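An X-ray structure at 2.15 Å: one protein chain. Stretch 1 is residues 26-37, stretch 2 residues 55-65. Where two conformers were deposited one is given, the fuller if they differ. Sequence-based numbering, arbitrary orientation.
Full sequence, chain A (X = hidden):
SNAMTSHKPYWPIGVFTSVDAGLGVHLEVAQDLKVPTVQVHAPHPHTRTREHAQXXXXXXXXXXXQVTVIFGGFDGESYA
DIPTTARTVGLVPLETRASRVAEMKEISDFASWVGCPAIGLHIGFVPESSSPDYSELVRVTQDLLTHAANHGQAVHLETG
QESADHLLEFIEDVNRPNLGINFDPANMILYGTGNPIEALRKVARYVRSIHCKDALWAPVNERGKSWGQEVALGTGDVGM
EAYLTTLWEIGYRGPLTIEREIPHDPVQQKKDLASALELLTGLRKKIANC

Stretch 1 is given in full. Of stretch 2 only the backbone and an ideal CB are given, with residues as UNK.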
ATOM      1  N   HIS A  26     -11.517  10.255   4.910  1.00 42.03           N
ATOM      2  CA  HIS A  26     -12.598  10.253   3.931  1.00 43.70           C
ATOM      3  C   HIS A  26     -12.243  11.139   2.734  1.00 41.22           C
ATOM      4  O   HIS A  26     -11.362  11.996   2.825  1.00 37.56           O
ATOM      5  CB  HIS A  26     -13.933  10.635   4.578  1.00 47.77           C
ATOM      6  CG  HIS A  26     -14.457   9.586   5.509  1.00 55.51           C
ATOM      7  ND1 HIS A  26     -15.193   9.883   6.635  1.00 63.63           N
ATOM      8  CD2 HIS A  26     -14.341   8.237   5.481  1.00 56.68           C
ATOM      9  CE1 HIS A  26     -15.514   8.760   7.257  1.00 67.15           C
ATOM     10  NE2 HIS A  26     -15.007   7.747   6.578  1.00 62.03           N
ATOM     11  N   LEU A  27     -12.915  10.893   1.611  1.00 43.13           N
ATOM     12  CA  LEU A  27     -12.643  11.587   0.350  1.00 42.43           C
ATOM     13  C   LEU A  27     -12.811  13.103   0.473  1.00 37.86           C
ATOM     14  O   LEU A  27     -12.102  13.882  -0.168  1.00 36.29           O
ATOM     15  CB  LEU A  27     -13.561  11.044  -0.750  1.00 44.20           C
ATOM     16  CG  LEU A  27     -13.291  11.516  -2.176  1.00 39.89           C
ATOM     17  CD1 LEU A  27     -12.037  10.845  -2.687  1.00 31.49           C
ATOM     18  CD2 LEU A  27     -14.480  11.210  -3.072  1.00 42.56           C
ATOM     19  N   GLU A  28     -13.740  13.514   1.317  1.00 35.55           N
ATOM     20  CA  GLU A  28     -14.004  14.930   1.537  1.00 39.10           C
ATOM     21  C   GLU A  28     -12.760  15.665   2.053  1.00 37.80           C
ATOM     22  O   GLU A  28     -12.551  16.849   1.769  1.00 34.63           O
ATOM     23  CB  GLU A  28     -15.179  15.087   2.496  1.00 42.86           C
ATOM     24  CG  GLU A  28     -16.518  14.658   1.889  1.00 52.76           C
ATOM     25  CD  GLU A  28     -16.748  13.141   1.875  1.00 61.16           C
ATOM     26  OE1 GLU A  28     -15.909  12.379   2.412  1.00 61.13           O
ATOM     27  OE2 GLU A  28     -17.786  12.712   1.323  1.00 64.09           O
ATOM     28  N   VAL A  29     -11.921  14.945   2.789  1.00 36.69           N
ATOM     29  CA  VAL A  29     -10.685  15.514   3.316  1.00 38.05           C
ATOM     30  C   VAL A  29      -9.661  15.687   2.181  1.00 36.70           C
ATOM     31  O   VAL A  29      -9.000  16.728   2.070  1.00 37.64           O
ATOM     32  CB  VAL A  29     -10.120  14.636   4.462  1.00 37.24           C
ATOM     33  CG1 VAL A  29      -8.718  15.071   4.842  1.00 39.61           C
ATOM     34  CG2 VAL A  29     -11.070  14.669   5.683  1.00 34.62           C
ATOM     35  N   ALA A  30      -9.547  14.674   1.328  1.00 31.05           N
ATOM     36  CA  ALA A  30      -8.690  14.767   0.141  1.00 31.71           C
ATOM     37  C   ALA A  30      -9.076  15.982  -0.706  1.00 34.39           C
ATOM     38  O   ALA A  30      -8.214  16.667  -1.255  1.00 32.08           O
ATOM     39  CB  ALA A  30      -8.800  13.498  -0.672  1.00 27.98           C
ATOM     40  N   GLN A  31     -10.382  16.249  -0.779  1.00 37.98           N
ATOM     41  CA  GLN A  31     -10.928  17.384  -1.514  1.00 43.31           C
ATOM     42  C   GLN A  31     -10.509  18.723  -0.931  1.00 43.71           C
ATOM     43  O   GLN A  31     -10.071  19.621  -1.667  1.00 45.28           O
ATOM     44  CB  GLN A  31     -12.452  17.330  -1.480  1.00 52.95           C
ATOM     45  CG  GLN A  31     -13.101  16.542  -2.581  1.00 55.49           C
ATOM     46  CD  GLN A  31     -14.597  16.800  -2.646  1.00 60.62           C
ATOM     47  OE1 GLN A  31     -15.056  17.723  -3.326  1.00 60.12           O
ATOM     48  NE2 GLN A  31     -15.362  15.995  -1.920  1.00 63.44           N
ATOM     49  N   ASP A  32     -10.678  18.848   0.384  0.53 44.76           N
ATOM     50  CA  ASP A  32     -10.284  20.042   1.125  0.53 47.49           C
ATOM     51  C   ASP A  32      -8.806  20.363   0.877  0.53 46.22           C
ATOM     52  O   ASP A  32      -8.442  21.509   0.635  0.53 47.79           O
ATOM     53  CB  ASP A  32     -10.544  19.857   2.631  0.53 49.20           C
ATOM     54  CG  ASP A  32     -12.025  19.633   2.963  0.53 52.30           C
ATOM     55  OD1 ASP A  32     -12.897  20.078   2.186  0.53 53.23           O
ATOM     56  OD2 ASP A  32     -12.319  19.016   4.015  0.53 52.65           O
ATOM     57  N   LEU A  33      -7.966  19.332   0.922  1.00 45.12           N
ATOM     58  CA  LEU A  33      -6.520  19.476   0.699  1.00 45.61           C
ATOM     59  C   LEU A  33      -6.156  19.688  -0.778  1.00 41.03           C
ATOM     60  O   LEU A  33      -5.018  20.026  -1.101  1.00 36.14           O
ATOM     61  CB  LEU A  33      -5.779  18.250   1.234  1.00 42.52           C
ATOM     62  CG  LEU A  33      -5.909  18.013   2.734  1.00 43.62           C
ATOM     63  CD1 LEU A  33      -5.223  16.695   3.125  1.00 41.03           C
ATOM     64  CD2 LEU A  33      -5.335  19.200   3.494  1.00 43.87           C
ATOM     65  N   LYS A  34      -7.128  19.462  -1.659  1.00 41.53           N
ATOM     66  CA  LYS A  34      -6.975  19.691  -3.095  1.00 42.54           C
ATOM     67  C   LYS A  34      -5.965  18.780  -3.793  1.00 38.64           C
ATOM     68  O   LYS A  34      -5.430  19.142  -4.842  1.00 37.33           O
ATOM     69  CB  LYS A  34      -6.627  21.164  -3.374  1.00 43.02           C
ATOM     70  CG  LYS A  34      -7.688  22.161  -2.911  1.00 46.18           C
ATOM     71  CD  LYS A  34      -7.232  23.588  -3.199  0.81 51.50           C
ATOM     72  CE  LYS A  34      -8.352  24.597  -2.991  0.72 57.91           C
ATOM     73  NZ  LYS A  34      -8.787  24.656  -1.569  0.64 62.24           N
ATOM     74  N   VAL A  35      -5.724  17.596  -3.234  1.00 34.27           N
ATOM     75  CA  VAL A  35      -4.862  16.621  -3.899  1.00 28.62           C
ATOM     76  C   VAL A  35      -5.565  16.050  -5.126  1.00 27.38           C
ATOM     77  O   VAL A  35      -6.773  15.826  -5.102  1.00 28.29           O
ATOM     78  CB  VAL A  35      -4.392  15.491  -2.942  1.00 34.55           C
ATOM     79  CG1 VAL A  35      -3.779  16.103  -1.689  1.00 36.32           C
ATOM     80  CG2 VAL A  35      -5.543  14.568  -2.575  1.00 32.10           C
ATOM     81  N   PRO A  36      -4.820  15.886  -6.231  1.00 26.35           N
ATOM     82  CA  PRO A  36      -5.331  15.334  -7.493  1.00 27.38           C
ATOM     83  C   PRO A  36      -5.611  13.814  -7.506  1.00 26.23           C
ATOM     84  O   PRO A  36      -6.365  13.357  -8.365  1.00 23.49           O
ATOM     85  CB  PRO A  36      -4.223  15.683  -8.496  1.00 27.81           C
ATOM     86  CG  PRO A  36      -2.959  15.653  -7.660  1.00 28.97           C
ATOM     87  CD  PRO A  36      -3.386  16.234  -6.321  1.00 28.27           C
ATOM     88  N   THR A  37      -4.975  13.046  -6.625  1.00 23.03           N
ATOM     89  CA  THR A  37      -5.061  11.584  -6.695  1.00 24.70           C
ATOM     90  C   THR A  37      -5.236  10.985  -5.312  1.00 23.79           C
ATOM     91  O   THR A  37      -4.850  11.593  -4.316  1.00 20.33           O
ATOM     92  CB  THR A  37      -3.787  10.903  -7.306  1.00 25.11           C
ATOM     93  OG1 THR A  37      -2.681  11.058  -6.409  1.00 30.18           O
ATOM     94  CG2 THR A  37      -3.430  11.480  -8.652  1.00 27.38           C
ATOM     95  N   UNK A  55     -21.393   5.055  -8.343  1.00 18.39           N
ATOM     96  CA  UNK A  55     -21.581   6.231  -7.502  1.00 20.41           C
ATOM     97  C   UNK A  55     -20.224   6.768  -7.025  1.00 20.68           C
ATOM     98  O   UNK A  55     -19.996   7.974  -7.026  1.00 21.15           O
ATOM     99  CB  UNK A  55     -22.475   5.895  -6.307  1.00 20.41           C
ATOM    100  N   UNK A  56     -19.325   5.876  -6.627  1.00 17.97           N
ATOM    101  CA  UNK A  56     -18.024   6.317  -6.119  1.00 20.38           C
ATOM    102  C   UNK A  56     -17.172   6.982  -7.221  1.00 21.01           C
ATOM    103  O   UNK A  56     -16.512   8.006  -6.981  1.00 23.78           O
ATOM    104  CB  UNK A  56     -17.270   5.127  -5.523  1.00 20.38           C
ATOM    105  N   UNK A  57     -17.181   6.415  -8.422  0.51 20.35           N
ATOM    106  CA  UNK A  57     -16.463   7.035  -9.538  0.51 19.81           C
ATOM    107  C   UNK A  57     -17.084   8.391  -9.889  0.51 19.30           C
ATOM    108  O   UNK A  57     -16.366   9.342 -10.183  0.51 20.18           O
ATOM    109  CB  UNK A  57     -16.474   6.114 -10.760  0.51 19.81           C
ATOM    110  N   UNK A  58     -18.413   8.489  -9.839  1.00 17.78           N
ATOM    111  CA  UNK A  58     -19.067   9.789 -10.048  1.00 20.07           C
ATOM    112  C   UNK A  58     -18.656  10.839  -8.997  1.00 23.20           C
ATOM    113  O   UNK A  58     -18.468  12.020  -9.312  1.00 24.55           O
ATOM    114  CB  UNK A  58     -20.586   9.609 -10.023  1.00 20.07           C
ATOM    115  N   UNK A  59     -18.505  10.403  -7.751  1.00 23.86           N
ATOM    116  CA  UNK A  59     -18.099  11.295  -6.667  1.00 24.42           C
ATOM    117  C   UNK A  59     -16.648  11.787  -6.859  1.00 22.39           C
ATOM    118  O   UNK A  59     -16.361  12.980  -6.712  1.00 22.10           O
ATOM    119  CB  UNK A  59     -18.241  10.580  -5.322  1.00 24.42           C
ATOM    120  N   UNK A  60     -15.737  10.869  -7.185  1.00 18.02           N
ATOM    121  CA  UNK A  60     -14.349  11.241  -7.469  1.00 18.17           C
ATOM    122  C   UNK A  60     -14.243  12.152  -8.692  1.00 25.25           C
ATOM    123  O   UNK A  60     -13.454  13.087  -8.700  1.00 30.15           O
ATOM    124  CB  UNK A  60     -13.502   9.985  -7.683  1.00 18.17           C
ATOM    125  N   UNK A  61     -15.027  11.864  -9.726  0.54 23.27           N
ATOM    126  CA  UNK A  61     -15.033  12.698 -10.918  0.54 26.67           C
ATOM    127  C   UNK A  61     -15.433  14.135 -10.560  0.54 31.09           C
ATOM    128  O   UNK A  61     -14.746  15.090 -10.930  0.54 32.46           O
ATOM    129  CB  UNK A  61     -15.984  12.121 -11.969  0.54 26.67           C
ATOM    130  N   UNK A  62     -16.529  14.283  -9.818  1.00 29.83           N
ATOM    131  CA  UNK A  62     -17.006  15.616  -9.430  1.00 32.76           C
ATOM    132  C   UNK A  62     -15.971  16.342  -8.576  1.00 32.93           C
ATOM    133  O   UNK A  62     -15.886  17.568  -8.599  1.00 36.11           O
ATOM    134  CB  UNK A  62     -18.329  15.510  -8.669  1.00 32.76           C
ATOM    135  N   UNK A  63     -15.181  15.576  -7.830  1.00 27.45           N
ATOM    136  CA  UNK A  63     -14.168  16.162  -6.955  1.00 32.11           C
ATOM    137  C   UNK A  63     -12.834  16.462  -7.668  1.00 30.57           C
ATOM    138  O   UNK A  63     -11.926  17.026  -7.067  1.00 35.83           O
ATOM    139  CB  UNK A  63     -13.914  15.218  -5.778  1.00 32.11           C
ATOM    140  N   UNK A  64     -12.713  16.084  -8.936  1.00 27.67           N
ATOM    141  CA  UNK A  64     -11.450  16.225  -9.647  1.00 27.49           C
ATOM    142  C   UNK A  64     -10.359  15.269  -9.163  1.00 31.05           C
ATOM    143  O   UNK A  64      -9.170  15.588  -9.209  1.00 32.56           O
ATOM    144  CB  UNK A  64     -10.954  17.666  -9.516  1.00 27.49           C
ATOM    145  N   UNK A  65     -10.751  14.087  -8.702  1.00 22.96           N
ATOM    146  CA  UNK A  65      -9.789  13.176  -8.104  1.00 25.18           C
ATOM    147  C   UNK A  65      -9.668  11.865  -8.872  1.00 27.66           C
ATOM    148  O   UNK A  65     -10.675  11.203  -9.159  1.00 25.18           O
ATOM    149  CB  UNK A  65     -10.179  12.890  -6.653  1.00 25.18           C
TER

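Positions 55-62 lie on a helix that runs nearly parallel to helix 27-32, the axes inclined by 15° and 11.2 Å apart at their closest. At that spacing side chains can meet, and the direction of each CA-to-CB bond, together with the length and rotamer of the side chain, determines which do.

Positions 55, 57, 58 and 61 carry CB atoms with nothing of stretch 1 within reach. Helical backbone angles are the main visible constraint, so alanine or almost any polar residue would serve. The deposited residues are Ala55, Arg57, Ala58 and Asp61. Arg57 and Asp61, one turn apart, form a salt bridge, with Arg57 NH2 2.8 Å from Asp61 OD1.

At position 56 the CA-to-CB bond points sideways, and the ideal CB has no neighbour in stretch 1 within 5.5 Å. A short side chain would stop before Leu27; a long apolar or aromatic one could approach it. The residue is Phe56, with chi1 in the t well, which carries the ring to Leu27: its CE1 lies 4.5 Å from Leu27 CD2, an oblique approach.

Position 59 points toward stretch 1, its ideal CB 4.4 Å from Leu27 CD2. Farther off, and in a different direction from that methyl, lies the carboxylate of Glu28, whose CA-to-CB bond points away but whose end turns back. An apolar stem with a positive tip suits both features; lysine or arginine would be natural, and a medium-sized apolar residue could satisfy the first alone. The residue is Lys59, fully extended with all four chi angles t. Its CD packs 3.9 Å from Leu27 CD2, and its NZ donates a hydrogen bond to Glu28 OE2 at 2.7 Å within a salt bridge.

Position 60 points sideways, with its ideal CB 4.9 Å from Leu27 CD2. A small or medium apolar residue, such as alanine, cysteine or valine, would fit. It is Cys60, whose SG, in the m rotamer, contacts Leu27 CD2 at 4.0 Å.

Position 62 again points sideways without contact and is permissive; it is Ala62.

Position 63 faces stretch 1 squarely, and its ideal CB is already 3.6 Å from Gln31 CG. So little space in that direction favours a small residue, alanine above all, with serine conceivable. Ala63 places its CB 3.5 Å from Gln31 CG.

Position 64 has phi 70° and psi 31°, in the Schellman motif that ends the helix. Positive phi favours glycine, with asparagine a lesser candidate. The residue is Gly64; its O and Pro36 O both accept hydrogen bonds from one water, at 3.1 and 2.8 Å respectively.

Position 65 has extended backbone angles, and its CA makes a CA-H...O contact with Pro36 O at 3.4 Å. Its CB points sideways, but Leu27, Ala30 and Gln31 offer an apolar surface to a longer chain, so isoleucine, leucine or methionine would suit. Ile65 is deposited, with chi1 m and chi2 t. Its CD1 reaches Leu27 CD1 at 3.9 Å and Ala30 CB at 4.0 Å, while its CG1 lies 3.6 Å from Val35 O.

Stretch 2 (55-65) AFRAKCDAAGI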
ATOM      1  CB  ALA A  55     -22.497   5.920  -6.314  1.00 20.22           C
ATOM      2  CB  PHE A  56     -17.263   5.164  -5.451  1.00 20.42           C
ATOM      3  CG  PHE A  56     -15.900   5.559  -4.928  1.00 24.46           C
ATOM      4  CD1 PHE A  56     -15.780   6.388  -3.813  1.00 26.77           C
ATOM      5  CD2 PHE A  56     -14.743   5.114  -5.558  1.00 23.80           C
ATOM      6  CE1 PHE A  56     -14.523   6.762  -3.331  1.00 26.59           C
ATOM      7  CE2 PHE A  56     -13.483   5.477  -5.082  1.00 24.76           C
ATOM      8  CZ  PHE A  56     -13.373   6.302  -3.973  1.00 24.87           C
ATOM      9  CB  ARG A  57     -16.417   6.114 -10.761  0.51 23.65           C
ATOM     10  CG  ARG A  57     -15.702   6.704 -11.995  0.51 28.03           C
ATOM     11  CD  ARG A  57     -14.346   7.349 -11.655  0.51 33.45           C
ATOM     12  NE  ARG A  57     -13.306   7.014 -12.629  0.51 41.27           N
ATOM     13  CZ  ARG A  57     -13.207   7.544 -13.845  0.51 45.47           C
ATOM     14  NH1 ARG A  57     -12.227   7.169 -14.654  0.51 48.94           N
ATOM     15  NH2 ARG A  57     -14.087   8.444 -14.257  0.51 46.12           N
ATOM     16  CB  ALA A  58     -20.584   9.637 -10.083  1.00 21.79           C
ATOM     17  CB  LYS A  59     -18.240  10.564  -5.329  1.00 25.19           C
ATOM     18  CG  LYS A  59     -18.234  11.449  -4.107  1.00 32.45           C
ATOM     19  CD  LYS A  59     -18.291  10.600  -2.835  1.00 38.81           C
ATOM     20  CE  LYS A  59     -18.371  11.490  -1.595  1.00 44.30           C
ATOM     21  NZ  LYS A  59     -18.446  10.701  -0.339  1.00 44.87           N
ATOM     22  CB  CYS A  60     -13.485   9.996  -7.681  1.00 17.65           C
ATOM     23  SG  CYS A  60     -13.348   9.000  -6.196  1.00 23.60           S
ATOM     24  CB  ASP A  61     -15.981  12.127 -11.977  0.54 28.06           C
ATOM     25  CG  ASP A  61     -15.412  10.909 -12.688  0.54 32.10           C
ATOM     26  OD1 ASP A  61     -14.317  10.439 -12.310  0.54 34.89           O
ATOM     27  OD2 ASP A  61     -16.074  10.411 -13.625  0.54 38.31           O
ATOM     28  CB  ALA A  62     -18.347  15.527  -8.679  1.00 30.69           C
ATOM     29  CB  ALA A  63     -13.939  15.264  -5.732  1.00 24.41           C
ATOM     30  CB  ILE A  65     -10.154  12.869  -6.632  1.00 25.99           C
ATOM     31  CG1 ILE A  65      -9.905  14.095  -5.749  1.00 29.93           C
ATOM     32  CG2 ILE A  65      -9.384  11.653  -6.130  1.00 26.55           C
ATOM     33  CD1 ILE A  65     -10.411  13.935  -4.323  1.00 29.57           C
TER
HETATM   34  O   HOH W   1      -6.829  14.437 -10.941  1.00 32.25           O
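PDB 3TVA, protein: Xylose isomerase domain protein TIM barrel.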